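Local coordinates for PF04016 domain protein (Desulfitobacterium hafniense, PDB 3L5O) that is of unknown function but combines enolase-like and Rossmann-like folds and may take part in heavy-metal chelation, at residues I215-P220 against Q234-F239; T222-V227 against Q264-K269; E39-T44 against I250-E255. All coordinates share one frame; numbering follows the deposited sequence.

In the fold
Contacts 1 and 2 share one mixed sheet of the Rossmann-like fold, their centres only about 6 Å apart. Contact 1 pairs the parallel strands 214-218 and 235-241; the latter also runs antiparallel to the edge strand 263-269, against one face of which the loop of contact 2 packs. Along the chain the segments of these two contacts alternate: 215-220, 222-227, 234-239, 264-269. Contact 3 lies about 23 Å from both, centre to centre, and near the surface. It sets strand 39-42, from an antiparallel sheet early in the chain, against the end of helix 244-251, bringing together residues more than 200 apart, consistent with enolase-like and Rossmann-like units packed against each other.

Contact 1: residues I215-P220 against Q234-F239; sequences ITLVGP and QELSGF. With EDO (1,2-ethanediol), chain F.
Gln234 bends at its second torsion (chi2 80°), which swings its amide back to Ile215, while Glu235, with CG anti to the backbone N (chi1 178°), extends alongside Thr216. The segments are neighbouring parallel strands in the mixed sheet of the Rossmann-like fold, with axes 4.6 Å apart. The glutamine acts as an extra rung at the start of the ladder: Ile215 N donates to Gln234 OE1 at 2.9 Å, from a position tilted out of the carbonyl plane. Ile215 O receives Gln234 N and, weakly, Glu235 N. Leu217 then uses both its backbone groups: its N donates to Glu235 O, and its O accepts Ser237 N at 2.8 Å in a nearly straight bond (173° at the hydrogen).

Thr216, Val218, Glu235 and Ser237 occupy one face. There the methyl CG2 of Thr216 lies 3.3 Å from Glu235 OE2; in the conformer given, Ser237 OG lies near this methyl and is bonded to Thr267 OG1 of the next strand. On the other face Leu217 CB meets Leu236 CD2 at 3.9 Å, branched apolar chains suited to this buried side. Beyond the strand, Gly219 has backbone angles at which a CB would press on the preceding carbonyl O, and its N still bonds Ser237 O. Past Gly219 the backbones no longer bond directly, and a water bridges them, accepting from Phe239 N at 2.9 Å and probably donating to Pro220 O. An ethanediol, probably from the crystallisation liquor, sits beside this end, its O2 donating to Gly238 O at 3.0 Å.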
ATOM      1  N   ILE A 215       6.963  -3.523 -12.217  1.00 41.93           N
ATOM      2  CA  ILE A 215       5.878  -3.764 -11.263  1.00 42.00           C
ATOM      3  C   ILE A 215       5.887  -2.640 -10.220  1.00 42.08           C
ATOM      4  O   ILE A 215       6.935  -2.349  -9.616  1.00 42.53           O
ATOM      5  CB  ILE A 215       6.033  -5.128 -10.542  1.00 40.80           C
ATOM      6  CG1 ILE A 215       6.245  -6.275 -11.523  1.00 46.96           C
ATOM      7  CG2 ILE A 215       4.764  -5.399  -9.638  1.00 50.67           C
ATOM      8  CD1 ILE A 215       6.874  -7.497 -10.871  1.00 46.29           C
ATOM      9  N   THR A 216       4.724  -2.022 -10.024  1.00 42.25           N
ATOM     10  CA  THR A 216       4.525  -0.892  -9.119  1.00 42.14           C
ATOM     11  C   THR A 216       3.494  -1.254  -8.080  1.00 43.45           C
ATOM     12  O   THR A 216       2.459  -1.811  -8.436  1.00 44.79           O
ATOM     13  CB  THR A 216       4.000   0.314  -9.924  1.00 42.36           C
ATOM     14  OG1 THR A 216       4.929   0.658 -10.961  1.00 42.14           O
ATOM     15  CG2 THR A 216       3.889   1.576  -9.082  1.00 44.64           C
ATOM     16  N   LEU A 217       3.787  -0.974  -6.807  1.00 44.05           N
ATOM     17  CA  LEU A 217       2.823  -1.057  -5.687  1.00 43.34           C
ATOM     18  C   LEU A 217       2.275   0.317  -5.444  1.00 43.63           C
ATOM     19  O   LEU A 217       3.042   1.266  -5.394  1.00 44.45           O
ATOM     20  CB  LEU A 217       3.496  -1.580  -4.430  1.00 47.15           C
ATOM     21  CG  LEU A 217       2.589  -2.113  -3.323  1.00 43.80           C
ATOM     22  CD1 LEU A 217       1.983  -3.422  -3.713  1.00 43.50           C
ATOM     23  CD2 LEU A 217       3.455  -2.286  -2.046  1.00 46.58           C
ATOM     24  N   VAL A 218       0.945   0.449  -5.387  1.00 41.73           N
ATOM     25  CA  VAL A 218       0.291   1.756  -5.427  1.00 41.51           C
ATOM     26  C   VAL A 218      -0.769   1.881  -4.361  1.00 43.64           C
ATOM     27  O   VAL A 218      -1.565   0.965  -4.139  1.00 46.42           O
ATOM     28  CB  VAL A 218      -0.481   2.004  -6.798  1.00 45.57           C
ATOM     29  CG1 VAL A 218      -1.092   3.409  -6.843  1.00 43.35           C
ATOM     30  CG2 VAL A 218       0.401   1.795  -7.970  1.00 47.18           C
ATOM     31  N   GLY A 219      -0.838   3.060  -3.758  1.00 42.56           N
ATOM     32  CA  GLY A 219      -1.920   3.404  -2.873  1.00 39.79           C
ATOM     33  C   GLY A 219      -1.358   3.985  -1.575  1.00 43.27           C
ATOM     34  O   GLY A 219      -0.160   3.931  -1.324  1.00 42.03           O
ATOM     35  N   PRO A 220      -2.241   4.549  -0.769  1.00 43.61           N
ATOM     36  CA  PRO A 220      -1.866   5.202   0.485  1.00 46.06           C
ATOM     37  C   PRO A 220      -1.145   4.314   1.509  1.00 43.70           C
ATOM     38  O   PRO A 220      -0.350   4.835   2.307  1.00 47.27           O
ATOM     39  CB  PRO A 220      -3.221   5.648   1.037  1.00 44.60           C
ATOM     40  CG  PRO A 220      -4.080   5.777  -0.151  1.00 49.24           C
ATOM     41  CD  PRO A 220      -3.693   4.664  -1.034  1.00 47.14           C
ATOM     42  N   GLN A 234       9.727  -2.828  -8.619  1.00 44.65           N
ATOM     43  CA  GLN A 234      10.586  -1.795  -9.200  1.00 44.11           C
ATOM     44  C   GLN A 234      10.090  -0.364  -8.981  1.00 43.61           C
ATOM     45  O   GLN A 234      10.786   0.587  -9.320  1.00 42.55           O
ATOM     46  CB  GLN A 234      10.821  -2.050 -10.686  1.00 46.34           C
ATOM     47  CG  GLN A 234      11.531  -3.363 -10.977  1.00 48.68           C
ATOM     48  CD  GLN A 234      10.599  -4.562 -10.931  1.00 48.49           C
ATOM     49  OE1 GLN A 234       9.565  -4.569 -11.583  1.00 44.88           O
ATOM     50  NE2 GLN A 234      10.986  -5.591 -10.172  1.00 47.15           N
ATOM     51  N   GLU A 235       8.902  -0.196  -8.406  1.00 45.20           N
ATOM     52  CA  GLU A 235       8.409   1.142  -8.083  1.00 45.15           C
ATOM     53  C   GLU A 235       7.384   1.099  -6.958  1.00 44.72           C
ATOM     54  O   GLU A 235       6.593   0.166  -6.823  1.00 43.78           O
ATOM     55  CB  GLU A 235       7.814   1.840  -9.329  1.00 46.35           C
ATOM     56  CG  GLU A 235       7.233   3.245  -9.080  1.00 45.26           C
ATOM     57  CD  GLU A 235       6.651   3.895 -10.342  1.00 49.24           C
ATOM     58  OE1 GLU A 235       7.402   4.127 -11.284  1.00 48.74           O
ATOM     59  OE2 GLU A 235       5.438   4.191 -10.383  1.00 59.92           O
ATOM     60  N   LEU A 236       7.393   2.145  -6.156  1.00 43.35           N
ATOM     61  CA  LEU A 236       6.489   2.264  -5.039  1.00 42.07           C
ATOM     62  C   LEU A 236       5.866   3.634  -5.099  1.00 44.10           C
ATOM     63  O   LEU A 236       6.552   4.651  -5.058  1.00 44.74           O
ATOM     64  CB  LEU A 236       7.244   2.093  -3.717  1.00 45.62           C
ATOM     65  CG  LEU A 236       8.038   0.799  -3.568  1.00 43.40           C
ATOM     66  CD1 LEU A 236       9.003   0.924  -2.403  1.00 47.56           C
ATOM     67  CD2 LEU A 236       7.127  -0.403  -3.422  1.00 45.86           C
ATOM     68  N   SER A 237       4.550   3.653  -5.220  1.00 44.54           N
ATOM     69  CA  SER A 237       3.793   4.886  -5.352  0.50 44.87           C
ATOM     70  C   SER A 237       2.853   5.008  -4.174  1.00 44.11           C
ATOM     71  O   SER A 237       1.811   4.385  -4.157  1.00 42.72           O
ATOM     72  CB  SER A 237       3.005   4.865  -6.665  0.50 42.68           C
ATOM     73  OG  SER A 237       3.882   4.971  -7.771  0.50 44.94           O
ATOM     74  N   GLY A 238       3.230   5.798  -3.189  1.00 44.70           N
ATOM     75  CA  GLY A 238       2.417   5.957  -2.003  1.00 46.42           C
ATOM     76  C   GLY A 238       2.076   7.392  -1.675  1.00 45.90           C
ATOM     77  O   GLY A 238       1.795   8.207  -2.540  1.00 44.41           O
ATOM     78  N   PHE A 239       2.171   7.699  -0.397  1.00 45.77           N
ATOM     79  CA  PHE A 239       1.523   8.860   0.178  1.00 46.24           C
ATOM     80  C   PHE A 239       2.319   9.306   1.414  1.00 42.47           C
ATOM     81  O   PHE A 239       2.657   8.497   2.262  1.00 44.77           O
ATOM     82  CB  PHE A 239       0.087   8.494   0.568  1.00 46.52           C
ATOM     83  CG  PHE A 239      -0.719   9.653   1.063  1.00 43.35           C
ATOM     84  CD1 PHE A 239      -1.149  10.629   0.184  1.00 49.84           C
ATOM     85  CD2 PHE A 239      -1.045   9.764   2.409  1.00 51.74           C
ATOM     86  CE1 PHE A 239      -1.883  11.707   0.623  1.00 55.86           C
ATOM     87  CE2 PHE A 239      -1.786  10.834   2.866  1.00 52.05           C
ATOM     88  CZ  PHE A 239      -2.212  11.808   1.972  1.00 55.38           C
TER
HETATM   89  C1  EDO F 307      -0.888   6.583  -4.635  1.00 68.93           C
HETATM   90  O1  EDO F 307      -1.765   7.072  -3.631  1.00 70.89           O
HETATM   91  C2  EDO F 307      -0.300   7.682  -5.508  1.00 71.35           C
HETATM   92  O2  EDO F 307       1.125   7.764  -5.443  1.00 61.77           O
HETATM   93  O   HOH W   1       2.214   5.252   1.211  1.00 35.56           O

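Contact 2: residues T222-V227 against Q264-K269; sequences TPLAPV and QKVTIK. With EDO (1,2-ethanediol), chain G.
Val266 is the first residue of 264-269 to touch the loop 222-227, and it does so with CG2; Lys265, just before, does not reach the loop, and its NZ donates to O1 of an ethanediol, probably from the crystallisation liquor, at 2.8 Å. The torsion of Val266 (chi1 -53°) places CG2 between the backbone N and the carbonyl carbon, where it meets the forked end of Leu224. CD1 of Leu224 comes to 3.3 Å from Val266 CG2, tighter than usual van der Waals contact, and CD2 follows at 3.7 Å; the two side chains cross at about a right angle. Replacing Leu224 by an alanine would probably open a gap over Val266, whose CG2 would lose both of these methyl partners.

Strand 263-269 is the antiparallel edge of the Rossmann-like sheet, and the loop that follows strand 214-218 packs against one face of it. Thr267 points away from the loop, and Met134 of helix 131-134 lies against it.

Ile268 returns to the loop side. With CG1 between the backbone N and the carbonyl carbon (chi1 43°) and chi2 extended, it sends CD1 across to 3.9 Å from Leu224 C and 4.4 Å from Pro226 CD. Leu224 is the centre of an inverse gamma turn, and Asn106 OD1 accepts from its N.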
ATOM      1  N   THR A 222       1.076   1.975   0.770  1.00 45.27           N
ATOM      2  CA  THR A 222       2.343   1.518   0.233  1.00 43.40           C
ATOM      3  C   THR A 222       3.471   2.015   1.134  1.00 45.45           C
ATOM      4  O   THR A 222       3.581   3.227   1.382  1.00 43.00           O
ATOM      5  CB  THR A 222       2.549   2.093  -1.159  1.00 44.44           C
ATOM      6  OG1 THR A 222       1.471   1.664  -2.023  1.00 44.38           O
ATOM      7  CG2 THR A 222       3.839   1.568  -1.768  1.00 43.39           C
ATOM      8  N   PRO A 223       4.278   1.086   1.646  1.00 43.27           N
ATOM      9  CA  PRO A 223       5.500   1.455   2.365  1.00 44.79           C
ATOM     10  C   PRO A 223       6.575   1.967   1.427  1.00 44.52           C
ATOM     11  O   PRO A 223       6.831   1.360   0.387  1.00 47.69           O
ATOM     12  CB  PRO A 223       5.923   0.136   3.061  1.00 43.19           C
ATOM     13  CG  PRO A 223       4.836  -0.860   2.810  1.00 44.23           C
ATOM     14  CD  PRO A 223       4.067  -0.375   1.625  1.00 42.84           C
ATOM     15  N   LEU A 224       7.205   3.070   1.805  1.00 40.74           N
ATOM     16  CA  LEU A 224       8.221   3.709   1.005  1.00 42.25           C
ATOM     17  C   LEU A 224       9.585   3.157   1.408  1.00 46.12           C
ATOM     18  O   LEU A 224      10.488   3.886   1.857  1.00 46.82           O
ATOM     19  CB  LEU A 224       8.102   5.225   1.166  1.00 44.21           C
ATOM     20  CG  LEU A 224       6.765   5.800   0.639  1.00 43.47           C
ATOM     21  CD1 LEU A 224       6.549   7.209   1.119  1.00 48.48           C
ATOM     22  CD2 LEU A 224       6.667   5.765  -0.895  1.00 47.95           C
ATOM     23  N   ALA A 225       9.702   1.844   1.204  1.00 46.43           N
ATOM     24  CA  ALA A 225      10.717   0.988   1.781  1.00 46.79           C
ATOM     25  C   ALA A 225      11.540   0.402   0.632  1.00 49.54           C
ATOM     26  O   ALA A 225      11.148  -0.618   0.028  1.00 48.84           O
ATOM     27  CB  ALA A 225      10.048  -0.122   2.547  1.00 48.75           C
ATOM     28  N   PRO A 226      12.651   1.058   0.302  1.00 49.43           N
ATOM     29  CA  PRO A 226      13.523   0.612  -0.793  1.00 48.96           C
ATOM     30  C   PRO A 226      13.949  -0.844  -0.703  1.00 49.11           C
ATOM     31  O   PRO A 226      14.329  -1.391  -1.720  1.00 49.37           O
ATOM     32  CB  PRO A 226      14.742   1.522  -0.673  1.00 51.26           C
ATOM     33  CG  PRO A 226      14.265   2.736   0.039  1.00 51.94           C
ATOM     34  CD  PRO A 226      13.141   2.296   0.934  1.00 50.67           C
ATOM     35  N   VAL A 227      13.904  -1.461   0.476  1.00 49.13           N
ATOM     36  CA  VAL A 227      14.182  -2.888   0.606  1.00 48.95           C
ATOM     37  C   VAL A 227      13.244  -3.717  -0.291  1.00 46.27           C
ATOM     38  O   VAL A 227      13.622  -4.760  -0.828  1.00 46.06           O
ATOM     39  CB  VAL A 227      14.117  -3.354   2.106  1.00 49.18           C
ATOM     40  CG1 VAL A 227      12.681  -3.453   2.599  1.00 48.32           C
ATOM     41  CG2 VAL A 227      14.856  -4.669   2.315  1.00 49.11           C
ATOM     42  N   GLN A 264       0.439  14.303   0.438  1.00 50.53           N
ATOM     43  CA  GLN A 264       1.007  14.417  -0.897  1.00 50.47           C
ATOM     44  C   GLN A 264       1.360  13.020  -1.412  1.00 47.80           C
ATOM     45  O   GLN A 264       1.880  12.210  -0.663  1.00 47.18           O
ATOM     46  CB  GLN A 264       2.274  15.266  -0.772  1.00 50.72           C
ATOM     47  CG  GLN A 264       3.192  15.369  -1.985  1.00 56.17           C
ATOM     48  CD  GLN A 264       4.378  16.304  -1.718  1.00 55.30           C
ATOM     49  OE1 GLN A 264       4.647  16.665  -0.565  1.00 65.77           O
ATOM     50  NE2 GLN A 264       5.083  16.696  -2.780  1.00 69.00           N
ATOM     51  N   LYS A 265       1.084  12.741  -2.679  1.00 44.76           N
ATOM     52  CA  LYS A 265       1.521  11.502  -3.303  1.00 46.74           C
ATOM     53  C   LYS A 265       3.038  11.543  -3.514  1.00 45.17           C
ATOM     54  O   LYS A 265       3.593  12.596  -3.832  1.00 45.23           O
ATOM     55  CB  LYS A 265       0.829  11.291  -4.657  1.00 46.58           C
ATOM     56  CG  LYS A 265      -0.702  11.133  -4.573  1.00 49.68           C
ATOM     57  CD  LYS A 265      -1.332  10.952  -5.940  1.00 51.91           C
ATOM     58  CE  LYS A 265      -2.768  10.457  -5.829  1.00 62.16           C
ATOM     59  NZ  LYS A 265      -3.475  10.373  -7.137  1.00 61.90           N
ATOM     60  N   VAL A 266       3.691  10.395  -3.351  1.00 43.66           N
ATOM     61  CA  VAL A 266       5.125  10.265  -3.576  1.00 46.36           C
ATOM     62  C   VAL A 266       5.466   8.909  -4.226  1.00 46.86           C
ATOM     63  O   VAL A 266       4.915   7.871  -3.868  1.00 46.41           O
ATOM     64  CB  VAL A 266       5.926  10.415  -2.249  1.00 46.56           C
ATOM     65  CG1 VAL A 266       5.568  11.696  -1.516  1.00 50.66           C
ATOM     66  CG2 VAL A 266       5.673   9.266  -1.344  1.00 53.02           C
ATOM     67  N   THR A 267       6.415   8.926  -5.145  1.00 47.75           N
ATOM     68  CA  THR A 267       6.807   7.736  -5.891  1.00 50.06           C
ATOM     69  C   THR A 267       8.324   7.534  -5.804  1.00 51.87           C
ATOM     70  O   THR A 267       9.080   8.479  -6.028  1.00 53.91           O
ATOM     71  CB  THR A 267       6.366   7.901  -7.365  1.00 50.21           C
ATOM     72  OG1 THR A 267       4.934   7.857  -7.455  1.00 49.57           O
ATOM     73  CG2 THR A 267       6.848   6.736  -8.228  1.00 52.04           C
ATOM     74  N   ILE A 268       8.780   6.337  -5.441  1.00 51.44           N
ATOM     75  CA  ILE A 268      10.193   5.999  -5.609  1.00 52.65           C
ATOM     76  C   ILE A 268      10.364   4.859  -6.598  1.00 50.42           C
ATOM     77  O   ILE A 268       9.565   3.926  -6.630  1.00 48.70           O
ATOM     78  CB  ILE A 268      10.922   5.712  -4.265  1.00 53.46           C
ATOM     79  CG1 ILE A 268      10.090   4.841  -3.324  1.00 55.03           C
ATOM     80  CG2 ILE A 268      11.243   7.017  -3.572  1.00 61.30           C
ATOM     81  CD1 ILE A 268      10.812   4.529  -2.016  1.00 56.73           C
ATOM     82  N   LYS A 269      11.376   4.989  -7.447  1.00 49.85           N
ATOM     83  CA  LYS A 269      11.755   3.951  -8.383  1.00 51.54           C
ATOM     84  C   LYS A 269      13.065   3.283  -7.973  1.00 51.14           C
ATOM     85  O   LYS A 269      13.942   3.899  -7.360  1.00 50.04           O
ATOM     86  CB  LYS A 269      11.917   4.526  -9.788  1.00 53.98           C
ATOM     87  CG  LYS A 269      10.650   5.102 -10.418  1.00 56.28           C
ATOM     88  CD  LYS A 269      10.931   5.465 -11.876  1.00 59.53           C
ATOM     89  CE  LYS A 269       9.715   6.030 -12.605  1.00 67.83           C
ATOM     90  NZ  LYS A 269       9.337   7.381 -12.112  1.00 68.66           N
TER
HETATM   91  C1  EDO G 311      -2.775   6.623  -7.946  1.00 68.71           C
HETATM   92  O1  EDO G 311      -2.340   7.965  -8.025  1.00 74.68           O
HETATM   93  C2  EDO G 311      -3.816   6.482  -6.860  1.00 73.91           C
HETATM   94  O2  EDO G 311      -5.088   6.327  -7.457  1.00 73.69           O

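Contact 3: residues E39-T44 against I250-E255; sequences ELVCGT and IVAGAE
Gly43 and Ala252 bring their backbones closest, CA to CA 5.2 Å, where the chain leaves strand 39-42 and passes the end of helix 244-251. Here Gly43 CA directs a hydrogen at Val251 O over 3.4 Å, with an angle of 154° at the hydrogen. A side chain at Gly43 would collide with that oxygen, since a CB would point toward it and come within clashing distance, and glycine is thus the residue that allows this approach.

The apolar contact is small. Val41, with CG1 anti to the backbone N (chi1 173°), sets that methyl 4.1 Å from Ala252 CB, methyl against methyl. Val251 turns CG1 likewise anti to its N and lays it 4.0 Å from Gly43 N, over the backbone. The short alanine suits this exposed corner, whereas the buried Val251 adds a branched apolar surface. Just beyond, Gly253 takes a positive phi (83°) and forms a Schellman motif, with its N bonded to Ile250 O at 3.0 Å as one of the two bonds back into the last turn.

Val41 and Val251 both also pack on Val48 of strand 46-51, the partner of 39-42 in the antiparallel sheet. Phe248, within helix 244-251, covers Val41 further, and Cys42, on the opposite side of the strand, packs in the conformer given on Val92 and Ile96 of helix 91-105.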
ATOM      1  N   GLU A  39      -0.230   6.388  18.863  1.00 45.86           N
ATOM      2  CA  GLU A  39      -1.631   6.693  18.585  1.00 46.39           C
ATOM      3  C   GLU A  39      -2.111   5.709  17.539  1.00 44.15           C
ATOM      4  O   GLU A  39      -1.364   5.362  16.638  1.00 41.83           O
ATOM      5  CB  GLU A  39      -1.762   8.139  18.086  1.00 47.65           C
ATOM      6  CG  GLU A  39      -2.955   8.914  18.638  1.00 52.86           C
ATOM      7  CD  GLU A  39      -3.240  10.222  17.879  1.00 53.91           C
ATOM      8  OE1 GLU A  39      -2.299  10.832  17.302  1.00 56.41           O
ATOM      9  OE2 GLU A  39      -4.427  10.636  17.848  1.00 62.24           O
ATOM     10  N   LEU A  40      -3.371   5.293  17.626  1.00 44.29           N
ATOM     11  CA  LEU A  40      -3.919   4.285  16.736  1.00 45.91           C
ATOM     12  C   LEU A  40      -5.436   4.431  16.640  1.00 46.51           C
ATOM     13  O   LEU A  40      -6.124   4.410  17.654  1.00 43.34           O
ATOM     14  CB  LEU A  40      -3.569   2.875  17.229  1.00 45.28           C
ATOM     15  CG  LEU A  40      -4.321   1.693  16.601  1.00 46.95           C
ATOM     16  CD1 LEU A  40      -4.199   1.607  15.095  1.00 55.03           C
ATOM     17  CD2 LEU A  40      -3.804   0.412  17.219  1.00 50.39           C
ATOM     18  N   VAL A  41      -5.934   4.596  15.419  1.00 47.30           N
ATOM     19  CA  VAL A  41      -7.373   4.609  15.160  1.00 48.57           C
ATOM     20  C   VAL A  41      -7.708   3.632  14.036  1.00 51.83           C
ATOM     21  O   VAL A  41      -7.008   3.564  13.021  1.00 51.64           O
ATOM     22  CB  VAL A  41      -7.888   6.017  14.800  1.00 47.05           C
ATOM     23  CG1 VAL A  41      -9.363   5.959  14.378  1.00 50.06           C
ATOM     24  CG2 VAL A  41      -7.708   6.964  15.972  1.00 47.21           C
ATOM     25  N   CYS A  42      -8.792   2.887  14.251  1.00 55.65           N
ATOM     26  CA  CYS A  42      -9.308   1.920  13.294  0.50 56.94           C
ATOM     27  C   CYS A  42     -10.632   2.466  12.764  1.00 58.26           C
ATOM     28  O   CYS A  42     -11.648   2.432  13.470  1.00 57.94           O
ATOM     29  CB  CYS A  42      -9.506   0.567  13.993  0.50 57.25           C
ATOM     30  SG  CYS A  42      -9.289  -0.898  12.960  0.50 58.25           S
ATOM     31  N   GLY A  43     -10.605   2.987  11.543  1.00 59.16           N
ATOM     32  CA  GLY A  43     -11.796   3.521  10.895  1.00 58.62           C
ATOM     33  C   GLY A  43     -12.407   2.510   9.961  1.00 59.94           C
ATOM     34  O   GLY A  43     -11.892   1.393   9.833  1.00 59.46           O
ATOM     35  N   THR A  44     -13.491   2.916   9.297  1.00 59.94           N
ATOM     36  CA  THR A  44     -14.248   2.051   8.390  1.00 62.21           C
ATOM     37  C   THR A  44     -13.473   1.647   7.135  1.00 62.01           C
ATOM     38  O   THR A  44     -13.624   0.515   6.640  1.00 63.32           O
ATOM     39  CB  THR A  44     -15.531   2.773   7.944  1.00 61.30           C
ATOM     40  OG1 THR A  44     -16.369   3.007   9.080  1.00 64.10           O
ATOM     41  CG2 THR A  44     -16.377   1.898   7.010  1.00 67.61           C
ATOM     42  N   ILE A 250      -9.778  12.480   9.436  1.00 58.17           N
ATOM     43  CA  ILE A 250     -10.372  11.845   8.271  1.00 57.48           C
ATOM     44  C   ILE A 250     -10.632  10.354   8.512  1.00 58.91           C
ATOM     45  O   ILE A 250     -11.729   9.867   8.240  1.00 58.99           O
ATOM     46  CB  ILE A 250      -9.462  12.051   7.012  1.00 56.55           C
ATOM     47  CG1 ILE A 250      -9.444  13.534   6.597  1.00 58.15           C
ATOM     48  CG2 ILE A 250      -9.927  11.160   5.866  1.00 54.56           C
ATOM     49  CD1 ILE A 250      -8.277  13.940   5.707  1.00 56.19           C
ATOM     50  N   VAL A 251      -9.624   9.631   9.006  1.00 58.44           N
ATOM     51  CA  VAL A 251      -9.728   8.173   9.194  1.00 58.68           C
ATOM     52  C   VAL A 251     -10.820   7.823  10.208  1.00 59.98           C
ATOM     53  O   VAL A 251     -11.500   6.802  10.076  1.00 60.44           O
ATOM     54  CB  VAL A 251      -8.378   7.527   9.675  1.00 58.09           C
ATOM     55  CG1 VAL A 251      -8.551   6.017   9.947  1.00 49.61           C
ATOM     56  CG2 VAL A 251      -7.251   7.766   8.657  1.00 59.36           C
ATOM     57  N   ALA A 252     -10.988   8.694  11.201  1.00 60.27           N
ATOM     58  CA  ALA A 252     -11.972   8.503  12.256  1.00 63.18           C
ATOM     59  C   ALA A 252     -13.399   8.851  11.826  1.00 64.40           C
ATOM     60  O   ALA A 252     -14.326   8.685  12.616  1.00 64.41           O
ATOM     61  CB  ALA A 252     -11.588   9.331  13.483  1.00 61.77           C
ATOM     62  N   GLY A 253     -13.566   9.374  10.615  1.00 66.55           N
ATOM     63  CA  GLY A 253     -14.877   9.742  10.090  1.00 69.16           C
ATOM     64  C   GLY A 253     -15.372  11.112  10.534  1.00 71.11           C
ATOM     65  O   GLY A 253     -16.517  11.476  10.240  1.00 72.32           O
ATOM     66  N   ALA A 254     -14.518  11.858  11.240  1.00 72.80           N
ATOM     67  CA  ALA A 254     -14.805  13.230  11.674  1.00 74.28           C
ATOM     68  C   ALA A 254     -14.612  14.282  10.565  1.00 75.85           C
ATOM     69  O   ALA A 254     -14.971  15.444  10.746  1.00 75.77           O
ATOM     70  CB  ALA A 254     -13.952  13.588  12.886  1.00 73.80           C
ATOM     71  N   GLU A 255     -14.010  13.884   9.443  1.00 78.15           N
ATOM     72  CA  GLU A 255     -14.076  14.656   8.194  1.00 78.95           C
ATOM     73  C   GLU A 255     -14.512  13.725   7.075  1.00 79.47           C
ATOM     74  O   GLU A 255     -13.924  12.643   6.894  1.00 79.11           O
ATOM     75  CB  GLU A 255     -12.732  15.288   7.827  1.00 79.12           C
ATOM     76  CG  GLU A 255     -12.265  16.393   8.765  1.00 79.25           C
ATOM     77  CD  GLU A 255     -11.110  17.206   8.197  1.00 79.71           C
ATOM     78  OE1 GLU A 255     -11.064  17.409   6.959  1.00 80.24           O
ATOM     79  OE2 GLU A 255     -10.258  17.662   8.997  1.00 85.14           O
TER